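Local atomic coordinates of Rho guanyl nucleotide exchange factor (Rom2), putative (Aspergillus fumigatus Af293, PDB entry 5O51), a protein that probably acts as a guanine nucleotide exchange factor for Rho GTPases, this piece being its CNH domain, a beta-propeller. Residues K8-S13 and E327-S332. Residues are numbered along the deposited sequence; the frame is centred on the assembly and turned at random.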
ATOM      1  N   LYS A   8      15.889   2.410 -13.718  1.00 53.74           N
ATOM      2  CA  LYS A   8      15.909   1.461 -12.625  1.00 52.97           C
ATOM      3  C   LYS A   8      17.277   1.557 -11.958  1.00 51.16           C
ATOM      4  O   LYS A   8      18.298   1.439 -12.640  1.00 48.70           O
ATOM      5  CB  LYS A   8      15.741   0.042 -13.178  1.00 41.59           C
ATOM      6  CG  LYS A   8      15.719  -1.067 -12.113  1.00 40.73           C
ATOM      7  CD  LYS A   8      15.999  -2.425 -12.789  1.00 43.04           C
ATOM      8  CE  LYS A   8      16.451  -3.468 -11.774  1.00 44.47           C
ATOM      9  NZ  LYS A   8      16.209  -4.823 -12.330  1.00 43.45           N
ATOM     10  N   THR A   9      17.307   1.734 -10.638  1.00 43.12           N
ATOM     11  CA  THR A   9      18.576   1.567  -9.873  1.00 43.17           C
ATOM     12  C   THR A   9      18.456   0.488  -8.766  1.00 40.22           C
ATOM     13  O   THR A   9      17.503   0.526  -7.976  1.00 44.42           O
ATOM     14  CB  THR A   9      19.017   2.913  -9.256  1.00 48.85           C
ATOM     15  OG1 THR A   9      19.076   3.907 -10.280  1.00 55.15           O
ATOM     16  CG2 THR A   9      20.401   2.818  -8.641  1.00 54.02           C
ATOM     17  N   VAL A  10      19.408  -0.443  -8.718  1.00 37.46           N
ATOM     18  CA  VAL A  10      19.542  -1.368  -7.587  1.00 41.76           C
ATOM     19  C   VAL A  10      20.029  -0.666  -6.309  1.00 41.22           C
ATOM     20  O   VAL A  10      21.141  -0.171  -6.298  1.00 45.67           O
ATOM     21  CB  VAL A  10      20.500  -2.512  -7.918  1.00 39.85           C
ATOM     22  CG1 VAL A  10      20.674  -3.414  -6.685  1.00 41.85           C
ATOM     23  CG2 VAL A  10      19.961  -3.289  -9.100  1.00 44.74           C
ATOM     24  N   LEU A  11      19.199  -0.619  -5.260  1.00 39.88           N
ATOM     25  CA  LEU A  11      19.600  -0.063  -3.962  1.00 45.90           C
ATOM     26  C   LEU A  11      20.329  -1.056  -3.044  1.00 45.09           C
ATOM     27  O   LEU A  11      21.297  -0.666  -2.420  1.00 49.18           O
ATOM     28  CB  LEU A  11      18.425   0.555  -3.196  1.00 41.39           C
ATOM     29  CG  LEU A  11      17.551   1.536  -3.993  1.00 45.18           C
ATOM     30  CD1 LEU A  11      16.510   2.138  -3.092  1.00 47.17           C
ATOM     31  CD2 LEU A  11      18.391   2.639  -4.636  1.00 50.34           C
ATOM     32  N   CYS A  12      19.844  -2.289  -2.909  1.00 42.25           N
ATOM     33  CA  CYS A  12      20.436  -3.294  -1.930  1.00 40.28           C
ATOM     34  C   CYS A  12      20.182  -4.675  -2.470  1.00 38.90           C
ATOM     35  O   CYS A  12      19.038  -5.150  -2.464  1.00 38.86           O
ATOM     36  CB  CYS A  12      19.850  -3.167  -0.500  1.00 43.18           C
ATOM     37  SG  CYS A  12      20.826  -4.173   0.707  1.00 49.60           S
ATOM     38  N   SER A  13      21.237  -5.296  -3.006  1.00 38.04           N
ATOM     39  CA  SER A  13      21.211  -6.638  -3.526  1.00 43.55           C
ATOM     40  C   SER A  13      22.032  -7.632  -2.642  1.00 46.15           C
ATOM     41  O   SER A  13      22.147  -8.837  -2.995  1.00 43.74           O
ATOM     42  CB  SER A  13      21.814  -6.648  -4.928  1.00 44.92           C
ATOM     43  OG  SER A  13      23.206  -6.444  -4.877  1.00 51.88           O
ATOM     44  N   GLU A 327      19.289 -14.422  -3.753  1.00 44.28           N
ATOM     45  CA  GLU A 327      19.330 -13.016  -3.416  1.00 40.47           C
ATOM     46  C   GLU A 327      17.903 -12.450  -3.407  1.00 43.92           C
ATOM     47  O   GLU A 327      17.064 -12.907  -4.184  1.00 41.62           O
ATOM     48  CB  GLU A 327      20.240 -12.298  -4.410  1.00 43.24           C
ATOM     49  CG  GLU A 327      21.671 -12.862  -4.462  1.00 53.11           C
ATOM     50  CD  GLU A 327      22.698 -11.797  -4.882  1.00 64.81           C
ATOM     51  OE1 GLU A 327      22.566 -11.168  -5.969  1.00 61.41           O
ATOM     52  OE2 GLU A 327      23.655 -11.572  -4.118  1.00 63.46           O
ATOM     53  N   ASP A 328      17.613 -11.503  -2.498  1.00 35.94           N
ATOM     54  CA  ASP A 328      16.397 -10.726  -2.545  1.00 36.87           C
ATOM     55  C   ASP A 328      16.929  -9.335  -2.897  1.00 39.77           C
ATOM     56  O   ASP A 328      17.887  -8.888  -2.297  1.00 38.78           O
ATOM     57  CB  ASP A 328      15.686 -10.632  -1.211  1.00 38.16           C
ATOM     58  CG  ASP A 328      14.174 -10.480  -1.330  1.00 40.28           C
ATOM     59  OD1 ASP A 328      13.545 -11.157  -2.174  1.00 39.08           O
ATOM     60  OD2 ASP A 328      13.577  -9.725  -0.512  1.00 35.99           O
ATOM     61  N   VAL A 329      16.292  -8.625  -3.819  1.00 33.08           N
ATOM     62  CA  VAL A 329      16.868  -7.359  -4.274  1.00 36.80           C
ATOM     63  C   VAL A 329      15.840  -6.223  -4.069  1.00 35.84           C
ATOM     64  O   VAL A 329      14.647  -6.357  -4.418  1.00 33.60           O
ATOM     65  CB  VAL A 329      17.294  -7.462  -5.749  1.00 40.04           C
ATOM     66  CG1 VAL A 329      17.888  -6.138  -6.258  1.00 41.93           C
ATOM     67  CG2 VAL A 329      18.272  -8.622  -5.981  1.00 43.85           C
ATOM     68  N   VAL A 330      16.295  -5.121  -3.526  1.00 34.33           N
ATOM     69  CA  VAL A 330      15.534  -3.877  -3.461  1.00 35.80           C
ATOM     70  C   VAL A 330      15.994  -2.881  -4.543  1.00 35.30           C
ATOM     71  O   VAL A 330      17.210  -2.697  -4.779  1.00 37.55           O
ATOM     72  CB  VAL A 330      15.592  -3.216  -2.101  1.00 38.98           C
ATOM     73  CG1 VAL A 330      14.705  -1.988  -2.090  1.00 39.36           C
ATOM     74  CG2 VAL A 330      15.057  -4.197  -1.043  1.00 45.32           C
ATOM     75  N   ALA A 331      15.010  -2.317  -5.257  1.00 36.09           N
ATOM     76  CA  ALA A 331      15.309  -1.410  -6.410  1.00 34.14           C
ATOM     77  C   ALA A 331      14.375  -0.245  -6.459  1.00 34.45           C
ATOM     78  O   ALA A 331      13.348  -0.202  -5.786  1.00 36.27           O
ATOM     79  CB  ALA A 331      15.259  -2.198  -7.700  1.00 39.24           C
ATOM     80  N   SER A 332      14.752   0.746  -7.253  1.00 37.66           N
ATOM     81  CA  SER A 332      14.030   1.999  -7.398  1.00 38.86           C
ATOM     82  C   SER A 332      13.708   2.276  -8.859  1.00 39.89           C
ATOM     83  O   SER A 332      14.553   2.055  -9.734  1.00 39.10           O
ATOM     84  CB  SER A 332      14.928   3.162  -6.987  1.00 40.89           C
ATOM     85  OG  SER A 332      14.191   4.376  -7.078  1.00 44.41           O
TER
HETATM   86  O   HOH W   1      19.462  -7.455  -0.480  1.00 37.38           O
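Thr-9 and Ser-332 form an antiparallel hydrogen-bonded pair: Thr-9 N donates to Ser-332 O at 2.9 Å, and Ser-332 N returns a bond to Thr-9 O. Val-10 and Ala-331 follow as a non-hydrogen-bonded pair. A classic beta bulge comes next, where Leu-11 and Cys-12 both face Val-330. Val-330 O accepts from Leu-11 N at 2.9 Å and from Cys-12 N at 3.3 Å, both on the same face of its carbonyl plane. The Leu-11 bond is the more bent, 137° at the hydrogen against 167°. Beyond the bulge, Val-330 N donates almost straight to Cys-12 O. CA-H...O contacts add to the ladder, as from Lys-8 CA to Ser-332 O at 3.2 Å.

A water lies between the strands, 2.8 Å from Asp-328 O and in weaker contact with Cys-12 O.

Side-chain contact is modest. With CG1 anti to its backbone N (chi1 177°), Val-10 sets that methyl against Val-329 CG1 at 3.9 Å, the two side chains crossing at about a right angle. Ser-13 CB lies 4.2 Å from Val-329 CG1.

Strand 8-12 is the outermost strand of a four-stranded propeller blade whose other strands come from the C-terminal end. Pairing the two chain ends in one blade is the velcro closure of beta-propellers. Strand 317-323 flanks 327-333 on its other side, and Lys-8 NZ reaches across to Tyr-321 OH there.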